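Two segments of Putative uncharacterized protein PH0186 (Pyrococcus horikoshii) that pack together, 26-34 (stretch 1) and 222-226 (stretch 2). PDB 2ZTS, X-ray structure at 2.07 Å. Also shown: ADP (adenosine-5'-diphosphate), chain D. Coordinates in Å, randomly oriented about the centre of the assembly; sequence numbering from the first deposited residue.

Stretch 1 (26-34) GFPEGTTVL
Stretch 2 222-226: KMRET

Two short strand-and-turn segments, at least 190 residues apart in sequence wherever they touch, pack through side chains and, in places, side chain against backbone, and bury 350 Å² between them. In stretch 1, residues 27-28 and 32-34 are extended, joined by a type II beta turn from Pro-28 to Thr-31. In stretch 2, strand 222-223 leads into a second type II turn, Met-223 to Thr-226. No backbone hydrogen bond links the stretches; the nearest CA atoms lie 7.1 Å apart for Pro-28 and Glu-225, and 7.9 Å for Val-33 and Met-223, so the two stretches run in roughly opposite directions.

Each turn is closed internally. Thr-31 N donates to Pro-28 O at 3.2 Å, and Thr-31 OG1 (chi1 m) donates to the same Pro-28 O at 2.5 Å, so one carbonyl receives both backbone and side chain. Pro-28 (phi/psi -51/130) precedes Glu-29 at -52/135 and Gly-30 at 93/-8; the latter angles call for glycine, since a CB would be jammed against the preceding carbonyl oxygen. In the second turn Thr-226 N makes a weak 3.5 Å bond to Met-223 O. Arg-224 (-64/152) and Glu-225 (57/26) occupy its corners, and Thr-226 OG1, chi1 m, donates to Arg-224 O at 2.8 Å.

The apolar contact centres on Met-223, a selenomethionine with chi1 t, chi2 p and chi3 p. Its CB points sideways, but the flexible chain brings its end nearer to stretch 1. Met-223 CE lies 3.9 Å from Phe-27 CD1, near the ring plane, and 4.2 Å from Val-33 CG1. Both partners are buried hydrocarbon side chains, suited to a methyl: Phe-27 offers its ring edge and Val-33 (chi1 t) a methyl. The selenium, SE of Met-223, sits at the ring edge, 5.4 Å from the centroid of Phe-27, whose chi1 is m and chi2 -72°. Pro-28 points toward stretch 2 with a C-gamma exo ring, a compact apolar surface: its CD is 4.3 Å from Met-223 CG, while its CG meets Arg-224 O at 3.4 Å and Thr-226 OG1 at 3.7 Å.

Polar chemistry gathers around Arg-224 (chi1 73°, chi2 145°, chi3 178°, chi4 -161°), whose long side chain starts sideways yet ends against the first turn. Its NE donates a weak hydrogen bond to Thr-31 OG1 (3.4 Å, 144° at the hydrogen), with that oxygen near the guanidinium plane. Because Thr-31 OG1 itself donates to Pro-28 O, the hydroxyl relays between the arginine and the turn. Arg-224 NH2 approaches Gly-30 C at 3.4 Å. Within stretch 2, Glu-225 (m, t, chi3 -97°) brings OE1 to 2.7 Å from Arg-224 NE; this salt bridge rests on charge alone, for OE1 lies well out of the guanidinium plane. Glu-225 OE1 is also 3.8 Å from Pro-28 CB.

Stretch 2 also holds ADP. Lys-222, extended through chi1 to chi3, donates from NZ to ADP O2B at 2.9 Å, suiting its positive charge to a phosphate oxygen. Met-223 N donates to ADP O3' at 3.0 Å, so the residue serves the nucleotide with its backbone and stretch 1 with its side chain.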

ATOM      1  N   GLY C  26      34.925  13.500  12.935  1.00 32.68           N
ATOM      2  CA  GLY C  26      35.034  12.456  11.907  1.00 30.29           C
ATOM      3  C   GLY C  26      34.405  11.156  12.298  1.00 29.43           C
ATOM      4  O   GLY C  26      33.849  11.069  13.391  1.00 28.98           O
ATOM      5  N   PHE C  27      34.425  10.172  11.382  1.00 29.29           N
ATOM      6  CA  PHE C  27      33.850   8.866  11.635  1.00 29.13           C
ATOM      7  C   PHE C  27      34.752   8.019  12.554  1.00 30.23           C
ATOM      8  O   PHE C  27      35.945   7.860  12.250  1.00 29.09           O
ATOM      9  CB  PHE C  27      33.679   8.056  10.348  1.00 28.92           C
ATOM     10  CG  PHE C  27      32.950   8.749   9.262  1.00 30.03           C
ATOM     11  CD1 PHE C  27      31.567   8.962   9.351  1.00 30.79           C
ATOM     12  CD2 PHE C  27      33.610   9.128   8.099  1.00 31.29           C
ATOM     13  CE1 PHE C  27      30.863   9.555   8.306  1.00 29.98           C
ATOM     14  CE2 PHE C  27      32.883   9.746   7.034  1.00 33.94           C
ATOM     15  CZ  PHE C  27      31.507   9.965   7.169  1.00 30.84           C
ATOM     16  N   PRO C  28      34.193   7.391  13.601  1.00 30.01           N
ATOM     17  CA  PRO C  28      34.982   6.412  14.353  1.00 30.27           C
ATOM     18  C   PRO C  28      35.590   5.417  13.381  1.00 31.93           C
ATOM     19  O   PRO C  28      34.900   4.822  12.524  1.00 31.55           O
ATOM     20  CB  PRO C  28      33.963   5.724  15.276  1.00 28.93           C
ATOM     21  CG  PRO C  28      32.810   6.638  15.408  1.00 29.33           C
ATOM     22  CD  PRO C  28      32.818   7.535  14.141  1.00 30.84           C
ATOM     23  N   GLU C  29      36.893   5.210  13.529  1.00 32.43           N
ATOM     24  CA  GLU C  29      37.619   4.237  12.725  1.00 32.27           C
ATOM     25  C   GLU C  29      36.957   2.864  12.759  1.00 30.11           C
ATOM     26  O   GLU C  29      36.560   2.372  13.794  1.00 30.47           O
ATOM     27  CB  GLU C  29      39.112   4.189  13.220  1.00 32.95           C
ATOM     28  CG  GLU C  29      40.037   3.351  12.366  1.00 37.68           C
ATOM     29  CD  GLU C  29      41.526   3.441  12.790  1.00 44.75           C
ATOM     30  OE1 GLU C  29      41.867   4.174  13.768  1.00 45.00           O
ATOM     31  OE2 GLU C  29      42.362   2.777  12.112  1.00 48.19           O
ATOM     32  N   GLY C  30      36.819   2.228  11.604  1.00 28.78           N
ATOM     33  CA  GLY C  30      36.238   0.910  11.546  1.00 27.43           C
ATOM     34  C   GLY C  30      34.707   0.895  11.294  1.00 27.48           C
ATOM     35  O   GLY C  30      34.156  -0.182  11.078  1.00 26.74           O
ATOM     36  N   THR C  31      34.042   2.044  11.310  1.00 26.96           N
ATOM     37  CA  THR C  31      32.538   2.106  11.169  1.00 28.08           C
ATOM     38  C   THR C  31      32.064   1.827   9.736  1.00 27.35           C
ATOM     39  O   THR C  31      32.677   2.274   8.806  1.00 27.03           O
ATOM     40  CB  THR C  31      32.022   3.521  11.493  1.00 27.87           C
ATOM     41  OG1 THR C  31      32.525   3.950  12.735  1.00 29.32           O
ATOM     42  CG2 THR C  31      30.535   3.517  11.736  1.00 29.44           C
ATOM     43  N   THR C  32      30.968   1.096   9.562  1.00 27.53           N
ATOM     44  CA  THR C  32      30.222   1.083   8.288  1.00 26.44           C
ATOM     45  C   THR C  32      29.074   2.077   8.318  1.00 24.54           C
ATOM     46  O   THR C  32      28.191   1.964   9.187  1.00 24.91           O
ATOM     47  CB  THR C  32      29.703  -0.279   8.075  1.00 26.95           C
ATOM     48  OG1 THR C  32      30.829  -1.138   7.977  1.00 27.44           O
ATOM     49  CG2 THR C  32      28.934  -0.417   6.666  1.00 24.09           C
ATOM     50  N   VAL C  33      29.115   3.075   7.442  1.00 23.29           N
ATOM     51  CA  VAL C  33      28.134   4.169   7.357  1.00 22.21           C
ATOM     52  C   VAL C  33      27.281   3.967   6.124  1.00 22.44           C
ATOM     53  O   VAL C  33      27.823   3.799   5.033  1.00 22.92           O
ATOM     54  CB  VAL C  33      28.823   5.495   7.225  1.00 22.64           C
ATOM     55  CG1 VAL C  33      27.835   6.667   7.201  1.00 23.38           C
ATOM     56  CG2 VAL C  33      29.826   5.686   8.422  1.00 23.37           C
ATOM     57  N   LEU C  34      25.965   3.968   6.320  1.00 21.20           N
ATOM     58  CA  LEU C  34      24.974   3.914   5.280  1.00 20.95           C
ATOM     59  C   LEU C  34      24.671   5.336   4.913  1.00 21.20           C
ATOM     60  O   LEU C  34      24.207   6.139   5.729  1.00 20.76           O
ATOM     61  CB  LEU C  34      23.699   3.209   5.754  1.00 21.15           C
ATOM     62  CG  LEU C  34      22.699   2.960   4.616  1.00 20.78           C
ATOM     63  CD1 LEU C  34      23.195   1.921   3.597  1.00 25.14           C
ATOM     64  CD2 LEU C  34      21.346   2.573   5.134  1.00 21.96           C
ATOM     65  N   LYS C 222      22.097   8.618  12.677  1.00 28.21           N
ATOM     66  CA  LYS C 222      22.714   7.647  13.571  1.00 27.31           C
ATOM     67  C   LYS C 222      24.233   7.705  13.373  1.00 27.37           C
ATOM     68  O   LYS C 222      24.724   7.772  12.238  1.00 25.26           O
ATOM     69  CB  LYS C 222      22.233   6.238  13.247  1.00 27.59           C
ATOM     70  CG  LYS C 222      22.746   5.179  14.176  1.00 27.43           C
ATOM     71  CD  LYS C 222      22.188   3.782  13.855  1.00 29.58           C
ATOM     72  CE  LYS C 222      22.987   2.764  14.637  1.00 28.97           C
ATOM     73  NZ  LYS C 222      22.274   1.569  15.034  1.00 31.78           N
HETATM   74  N   MSE C 223      24.989   7.720  14.458  1.00 27.85           N
HETATM   75  CA  MSE C 223      26.446   7.513  14.325  1.00 29.45           C
HETATM   76  C   MSE C 223      26.953   6.933  15.620  1.00 30.04           C
HETATM   77  O   MSE C 223      26.868   7.587  16.644  1.00 29.22           O
HETATM   78  CB  MSE C 223      27.172   8.811  14.026  1.00 30.05           C
HETATM   79  CG  MSE C 223      28.695   8.677  13.771  1.00 34.30           C
HETATM   80 SE   MSE C 223      29.017   7.611  12.121  1.00 44.51          SE
HETATM   81  CE  MSE C 223      27.991   8.783  10.854  1.00 35.40           C
ATOM     82  N   ARG C 224      27.479   5.719  15.575  1.00 31.04           N
ATOM     83  CA  ARG C 224      27.898   5.067  16.798  1.00 33.09           C
ATOM     84  C   ARG C 224      29.042   5.847  17.462  1.00 32.50           C
ATOM     85  O   ARG C 224      29.763   6.580  16.804  1.00 31.97           O
ATOM     86  CB  ARG C 224      28.302   3.620  16.526  1.00 33.97           C
ATOM     87  CG  ARG C 224      29.667   3.456  15.783  1.00 37.37           C
ATOM     88  CD  ARG C 224      30.461   2.207  16.226  1.00 40.61           C
ATOM     89  NE  ARG C 224      31.698   2.085  15.449  1.00 44.31           N
ATOM     90  CZ  ARG C 224      32.437   0.982  15.296  1.00 42.86           C
ATOM     91  NH1 ARG C 224      32.141  -0.148  15.931  1.00 43.93           N
ATOM     92  NH2 ARG C 224      33.517   1.045  14.522  1.00 41.93           N
ATOM     93  N   GLU C 225      29.129   5.725  18.781  1.00 32.77           N
ATOM     94  CA  GLU C 225      30.206   6.323  19.588  1.00 32.95           C
ATOM     95  C   GLU C 225      30.299   7.823  19.418  1.00 33.02           C
ATOM     96  O   GLU C 225      31.355   8.382  19.577  1.00 33.18           O
ATOM     97  CB  GLU C 225      31.590   5.692  19.246  1.00 32.77           C
ATOM     98  CG  GLU C 225      31.687   4.185  19.429  1.00 34.60           C
ATOM     99  CD  GLU C 225      32.964   3.544  18.826  1.00 40.62           C
ATOM    100  OE1 GLU C 225      32.894   3.015  17.681  1.00 42.90           O
ATOM    101  OE2 GLU C 225      34.043   3.519  19.512  1.00 41.25           O
ATOM    102  N   THR C 226      29.216   8.495  19.064  1.00 33.24           N
ATOM    103  CA  THR C 226      29.320   9.902  18.773  1.00 32.86           C
ATOM    104  C   THR C 226      28.084  10.647  19.217  1.00 33.94           C
ATOM    105  O   THR C 226      26.991  10.262  18.858  1.00 34.75           O
ATOM    106  CB  THR C 226      29.471  10.093  17.243  1.00 32.75           C
ATOM    107  OG1 THR C 226      30.486   9.235  16.732  1.00 31.65           O
ATOM    108  CG2 THR C 226      29.981  11.474  16.910  1.00 34.31           C
TER
HETATM  109  PB  ADP D1903      19.302   1.907  17.751  1.00 24.19           P
HETATM  110  O1B ADP D1903      17.812   2.040  17.892  1.00 25.93           O
HETATM  111  O2B ADP D1903      19.696   1.941  16.275  1.00 24.56           O
HETATM  112  O3B ADP D1903      19.668   0.540  18.255  1.00 23.28           O
HETATM  113  PA  ADP D1903      21.382   3.054  19.320  1.00 26.90           P
HETATM  114  O1A ADP D1903      21.039   2.624  20.722  1.00 24.00           O
HETATM  115  O2A ADP D1903      22.253   2.139  18.498  1.00 26.16           O
HETATM  116  O3A ADP D1903      19.993   3.180  18.432  1.00 24.18           O
HETATM  117  O5' ADP D1903      21.792   4.578  19.484  1.00 30.54           O
HETATM  118  C5' ADP D1903      22.988   5.051  18.963  1.00 36.10           C
HETATM  119  C4' ADP D1903      22.907   6.554  19.025  1.00 34.48           C
HETATM  120  O4' ADP D1903      23.196   7.032  20.321  1.00 34.45           O
HETATM  121  C3' ADP D1903      23.866   7.195  18.043  1.00 28.03           C
HETATM  122  O3' ADP D1903      23.196   7.325  16.839  1.00 26.70           O
HETATM  123  C2' ADP D1903      24.133   8.499  18.717  1.00 30.51           C
HETATM  124  O2' ADP D1903      23.210   9.480  18.394  1.00 30.51           O
HETATM  125  C1' ADP D1903      23.976   8.199  20.198  1.00 33.68           C
HETATM  126  N9  ADP D1903      25.299   7.954  20.775  1.00 34.53           N
HETATM  127  C8  ADP D1903      26.108   6.853  20.568  1.00 37.13           C
HETATM  128  N7  ADP D1903      27.237   7.013  21.304  1.00 36.59           N
HETATM  129  C5  ADP D1903      27.147   8.198  21.942  1.00 37.09           C
HETATM  130  C6  ADP D1903      28.035   8.817  22.806  1.00 38.03           C
HETATM  131  N6  ADP D1903      29.019   8.074  23.310  1.00 39.13           N
HETATM  132  N1  ADP D1903      27.656  10.024  23.349  1.00 38.55           N
HETATM  133  C2  ADP D1903      26.420  10.606  23.012  1.00 39.53           C
HETATM  134  N3  ADP D1903      25.533   9.979  22.129  1.00 35.02           N
HETATM  135  C4  ADP D1903      25.921   8.796  21.625  1.00 35.37           C